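Local coordinates for protein ethylbenzene dehydrogenase alpha-subunit (Aromatoleum aromaticum, PDB 2IVF) that serves as the alpha subunit of a molybdenum enzyme of the molybdopterin oxidoreductase family, holding a molybdenum atom, two pterin guanine dinucleotides and an iron/sulfur cluster, at residues T400-E403 / G404-H408; F320-Q323 / F324-Q328. All coordinates share one frame; numbering follows the deposited sequence.

Contact 1: residues T400-E403 / G404-H408; sequences TVFE and GLREH
Arg406 reaches back along the first turns of helix 401-408 to meet two side chains of the preceding turn, Glu403 and Phe402. Its NH1 donates to Glu403 OE1 at 3.1 Å with an N-H...O angle of 162°, a hydrogen bond within an i to i+3 salt bridge. The oxygen lies in the guanidinium plane and is approached on its syn side. The two flat groups are turned 67° apart, and OE1 alone is bonded to NH1 while Glu403 OE2 stays 3.9 Å from Arg406 NH1, consistent with a one-oxygen contact. With CG beside the backbone N (chi1 -71°) and an extended chi2, Arg406 carries its CG and CD along the Phe402 ring, where CD comes 3.6 Å from Phe402 CE2; a bend at chi3 then turns the guanidinium toward Glu403. Arg406 CD also lies 3.6 Å from Glu403 OE1.

At the start of the helix Thr400 is the N-cap. Its OG1 accepts from Glu403 N at 2.9 Å and is also hydrogen-bonded to Leu382 O. Behind the cap the backbone winds in i to i+4 bonds, among them Leu405 N to Val401 O at 2.8 Å.

Glu403 OE1 is shared, since Gly384 N donates to it as well. Two donors therefore grip one carboxylate oxygen, which should favour its charged form and fix the rotation of the glutamate, while a negative group in the first turn would suit the helix dipole.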
loop_
_atom_site.group_PDB
_atom_site.type_symbol
_atom_site.label_atom_id
_atom_site.label_comp_id
_atom_site.label_asym_id
_atom_site.label_seq_id
_atom_site.Cartn_x
_atom_site.Cartn_y
_atom_site.Cartn_z
ATOM N N THR A 400 -42.129 20.155 13.513
ATOM C CA THR A 400 -40.700 20.106 13.634
ATOM C C THR A 400 -40.128 19.290 12.484
ATOM O O THR A 400 -40.822 18.445 11.910
ATOM C CB THR A 400 -40.288 19.437 14.960
ATOM O OG1 THR A 400 -40.734 18.081 14.984
ATOM C CG2 THR A 400 -40.863 20.190 16.156
ATOM N N VAL A 401 -38.858 19.534 12.160
ATOM C CA VAL A 401 -38.167 18.706 11.230
ATOM C C VAL A 401 -38.295 17.255 11.669
ATOM O O VAL A 401 -38.558 16.382 10.843
ATOM C CB VAL A 401 -36.685 19.062 11.142
ATOM C CG1 VAL A 401 -35.921 17.981 10.353
ATOM C CG2 VAL A 401 -36.525 20.471 10.520
ATOM N N PHE A 402 -38.106 17.022 12.966
ATOM C CA PHE A 402 -38.248 15.685 13.557
ATOM C C PHE A 402 -39.565 14.985 13.187
ATOM O O PHE A 402 -39.568 13.774 12.889
ATOM C CB PHE A 402 -38.136 15.762 15.085
ATOM C CG PHE A 402 -38.082 14.416 15.757
ATOM C CD1 PHE A 402 -36.878 13.762 15.911
ATOM C CD2 PHE A 402 -39.242 13.807 16.226
ATOM C CE1 PHE A 402 -36.804 12.529 16.543
ATOM C CE2 PHE A 402 -39.168 12.562 16.860
ATOM C CZ PHE A 402 -37.959 11.942 17.017
ATOM N N GLU A 403 -40.661 15.734 13.261
ATOM C CA GLU A 403 -41.988 15.201 12.924
ATOM C C GLU A 403 -42.059 14.842 11.437
ATOM O O GLU A 403 -42.628 13.803 11.077
ATOM C CB GLU A 403 -43.089 16.178 13.327
ATOM C CG GLU A 403 -44.502 15.660 13.054
ATOM C CD GLU A 403 -44.987 14.545 13.987
ATOM O OE1 GLU A 403 -44.389 14.280 15.052
ATOM O OE2 GLU A 403 -46.017 13.932 13.631
ATOM N N GLY A 404 -41.448 15.656 10.576
ATOM C CA GLY A 404 -41.317 15.304 9.168
ATOM C C GLY A 404 -40.470 14.049 9.005
ATOM O O GLY A 404 -40.790 13.136 8.253
ATOM N N LEU A 405 -39.368 14.007 9.715
ATOM C CA LEU A 405 -38.517 12.853 9.653
ATOM C C LEU A 405 -39.208 11.571 10.086
ATOM O O LEU A 405 -38.928 10.500 9.504
ATOM C CB LEU A 405 -37.304 13.091 10.513
ATOM C CG LEU A 405 -36.218 12.048 10.450
ATOM C CD1 LEU A 405 -35.611 11.904 9.031
ATOM C CD2 LEU A 405 -35.143 12.473 11.464
ATOM N N ARG A 406 -40.015 11.641 11.149
ATOM C CA ARG A 406 -40.785 10.477 11.588
ATOM C C ARG A 406 -41.610 9.941 10.431
ATOM O O ARG A 406 -41.635 8.746 10.213
ATOM C CB ARG A 406 -41.752 10.804 12.731
ATOM C CG ARG A 406 -41.076 11.072 14.047
ATOM C CD ARG A 406 -42.093 11.497 15.038
ATOM N NE ARG A 406 -42.674 10.349 15.714
ATOM C CZ ARG A 406 -43.860 10.342 16.312
ATOM N NH1 ARG A 406 -44.670 11.404 16.303
ATOM N NH2 ARG A 406 -44.245 9.237 16.922
ATOM N N GLU A 407 -42.287 10.821 9.701
ATOM C CA GLU A 407 -43.058 10.406 8.521
ATOM C C GLU A 407 -42.133 9.755 7.475
ATOM O O GLU A 407 -42.406 8.685 6.953
ATOM C CB GLU A 407 -43.818 11.616 7.944
ATOM C CG GLU A 407 -44.505 11.415 6.591
ATOM C CD GLU A 407 -45.193 12.706 6.045
ATOM O OE1 GLU A 407 -44.677 13.311 5.057
ATOM O OE2 GLU A 407 -46.253 13.113 6.589
ATOM N N HIS A 408 -41.038 10.436 7.173
ATOM C CA HIS A 408 -40.149 10.071 6.102
ATOM C C HIS A 408 -39.520 8.690 6.385
ATOM O O HIS A 408 -39.378 7.867 5.480
ATOM C CB HIS A 408 -39.087 11.161 6.029
ATOM C CG HIS A 408 -37.954 10.867 5.101
ATOM N ND1 HIS A 408 -38.123 10.730 3.746
ATOM C CD2 HIS A 408 -36.625 10.764 5.330
ATOM C CE1 HIS A 408 -36.947 10.507 3.185
ATOM N NE2 HIS A 408 -36.019 10.539 4.121
#

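Contact 2: residues F320-Q323 / F324-Q328; sequences FDRQ and FVCEQ
An N-capped first turn opens helix 322-328, with Asp321 as the cap residue and Phe324 as its partner. Asp321 OD1 accepts from Phe324 N at 3.2 Å, and the N-H...O angle of 163° shows a nearly straight bond. The donor nevertheless stands well above the carboxylate plane, 62° out of it. With CG anti to its own backbone N (chi1 -174°), the aspartate swings its carboxylate against the phenylalanine's methylene, where Asp321 CG comes within 3.4 Å of Phe324 CB. Beyond CB the aromatic ring turns away from the cap: Gln328 CG sits 3.6 Å above one face, over the ring centre, and Trp471 meets the ring edge-to-face.

One residue on, the backbone takes over, Val325 N bonding to Asp321 O at 3.0 Å. Asp321 thus receives two successive amides, one on its side chain and one on its carbonyl. Cys326 N follows the same pattern with Arg322 O at 2.9 Å, and Cys326 SG rests 3.3 Å from that same oxygen. The Arg322 guanidinium forms a salt bridge with Glu383, with Phe320 CE2 over one of its faces. At the far end Gln328 NE2 donates to Glu327 OE2 at 2.9 Å, an oxygen that also forms a salt bridge with Lys802. Capping of the N3 amide (N-cap + 3) by the Asp321 side chain, followed by i to i+4 backbone bonding, is the classic aspartate N-cap of a short alpha-helix.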
loop_
_atom_site.group_PDB
_atom_site.type_symbol
_atom_site.label_atom_id
_atom_site.label_comp_id
_atom_site.label_asym_id
_atom_site.label_seq_id
_atom_site.Cartn_x
_atom_site.Cartn_y
_atom_site.Cartn_z
ATOM N N PHE A 320 -33.299 7.421 21.248
ATOM C CA PHE A 320 -32.509 8.589 20.896
ATOM C C PHE A 320 -32.261 9.532 22.100
ATOM O O PHE A 320 -33.021 9.575 23.069
ATOM C CB PHE A 320 -33.125 9.334 19.683
ATOM C CG PHE A 320 -34.471 9.910 19.939
ATOM C CD1 PHE A 320 -35.597 9.148 19.767
ATOM C CD2 PHE A 320 -34.621 11.237 20.332
ATOM C CE1 PHE A 320 -36.824 9.653 20.004
ATOM C CE2 PHE A 320 -35.863 11.768 20.546
ATOM C CZ PHE A 320 -36.970 10.986 20.393
ATOM N N ASP A 321 -31.185 10.294 21.992
ATOM C CA ASP A 321 -30.769 11.242 23.003
ATOM C C ASP A 321 -31.558 12.519 22.704
ATOM O O ASP A 321 -31.174 13.353 21.877
ATOM C CB ASP A 321 -29.262 11.415 22.900
ATOM C CG ASP A 321 -28.658 12.287 23.993
ATOM O OD1 ASP A 321 -29.345 13.107 24.625
ATOM O OD2 ASP A 321 -27.420 12.169 24.169
ATOM N N ARG A 322 -32.692 12.650 23.371
ATOM C CA ARG A 322 -33.599 13.755 23.124
ATOM C C ARG A 322 -32.941 15.098 23.379
ATOM O O ARG A 322 -33.090 16.031 22.584
ATOM C CB ARG A 322 -34.849 13.625 23.999
ATOM C CG ARG A 322 -35.889 14.697 23.761
ATOM C CD ARG A 322 -37.177 14.453 24.579
ATOM N NE ARG A 322 -37.884 13.284 24.065
ATOM C CZ ARG A 322 -38.869 13.314 23.174
ATOM N NH1 ARG A 322 -39.332 14.456 22.692
ATOM N NH2 ARG A 322 -39.403 12.177 22.781
ATOM N N GLN A 323 -32.218 15.203 24.486
ATOM C CA GLN A 323 -31.602 16.478 24.868
ATOM C C GLN A 323 -30.581 16.966 23.831
ATOM O O GLN A 323 -30.573 18.123 23.430
ATOM C CB GLN A 323 -30.968 16.306 26.237
ATOM C CG GLN A 323 -30.577 17.587 26.940
ATOM C CD GLN A 323 -30.573 17.416 28.457
ATOM O OE1 GLN A 323 -31.056 16.396 28.997
ATOM N NE2 GLN A 323 -30.025 18.406 29.153
ATOM N N PHE A 324 -29.736 16.057 23.387
ATOM C CA PHE A 324 -28.693 16.329 22.409
ATOM C C PHE A 324 -29.320 16.756 21.105
ATOM O O PHE A 324 -28.879 17.728 20.478
ATOM C CB PHE A 324 -27.854 15.060 22.202
ATOM C CG PHE A 324 -26.658 15.232 21.292
ATOM C CD1 PHE A 324 -26.783 15.179 19.904
ATOM C CD2 PHE A 324 -25.386 15.408 21.835
ATOM C CE1 PHE A 324 -25.683 15.330 19.065
ATOM C CE2 PHE A 324 -24.268 15.537 21.003
ATOM C CZ PHE A 324 -24.409 15.490 19.623
ATOM N N VAL A 325 -30.340 16.016 20.672
ATOM C CA VAL A 325 -31.044 16.341 19.427
ATOM C C VAL A 325 -31.660 17.739 19.490
ATOM O O VAL A 325 -31.529 18.557 18.585
ATOM C CB VAL A 325 -32.070 15.239 19.122
ATOM C CG1 VAL A 325 -33.302 15.743 18.392
ATOM C CG2 VAL A 325 -31.375 14.108 18.370
ATOM N N CYS A 326 -32.292 18.023 20.600
ATOM C CA CYS A 326 -32.958 19.297 20.799
ATOM C C CYS A 326 -31.992 20.446 20.857
ATOM O O CYS A 326 -32.310 21.552 20.468
ATOM C CB CYS A 326 -33.787 19.219 22.066
ATOM S SG CYS A 326 -35.323 18.330 21.793
ATOM N N GLU A 327 -30.785 20.186 21.311
ATOM C CA GLU A 327 -29.811 21.269 21.472
ATOM C C GLU A 327 -28.989 21.482 20.207
ATOM O O GLU A 327 -28.781 22.633 19.780
ATOM C CB GLU A 327 -28.933 20.944 22.689
ATOM C CG GLU A 327 -27.667 21.723 22.881
ATOM C CD GLU A 327 -26.835 21.090 23.994
ATOM O OE1 GLU A 327 -27.227 21.267 25.177
ATOM O OE2 GLU A 327 -25.831 20.397 23.680
ATOM N N GLN A 328 -28.539 20.389 19.600
ATOM C CA GLN A 328 -27.476 20.418 18.633
ATOM C C GLN A 328 -27.951 20.567 17.212
ATOM O O GLN A 328 -27.162 20.927 16.356
ATOM C CB GLN A 328 -26.615 19.143 18.719
ATOM C CG GLN A 328 -25.827 18.943 19.998
ATOM C CD GLN A 328 -24.618 19.861 20.069
ATOM O OE1 GLN A 328 -23.814 19.900 19.147
ATOM N NE2 GLN A 328 -24.508 20.626 21.148
#

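Both contacts hold the N-terminal turns of short helices, each capped by a side-chain oxygen that accepts from the amide three residues on: a threonine hydroxyl in contact 1, an aspartate carboxylate in contact 2. Their centres lie 14 Å apart, and they touch where Phe402 CZ meets Phe320 CZ at 3.6 Å, the ring planes at about 45°. Each mixes buried and more exposed residues. Contact 1 pairs opposite charges within its own helix, whereas the charged side chains bridged in contact 2 find their partners outside the helix. Residues 382-384 border both helices.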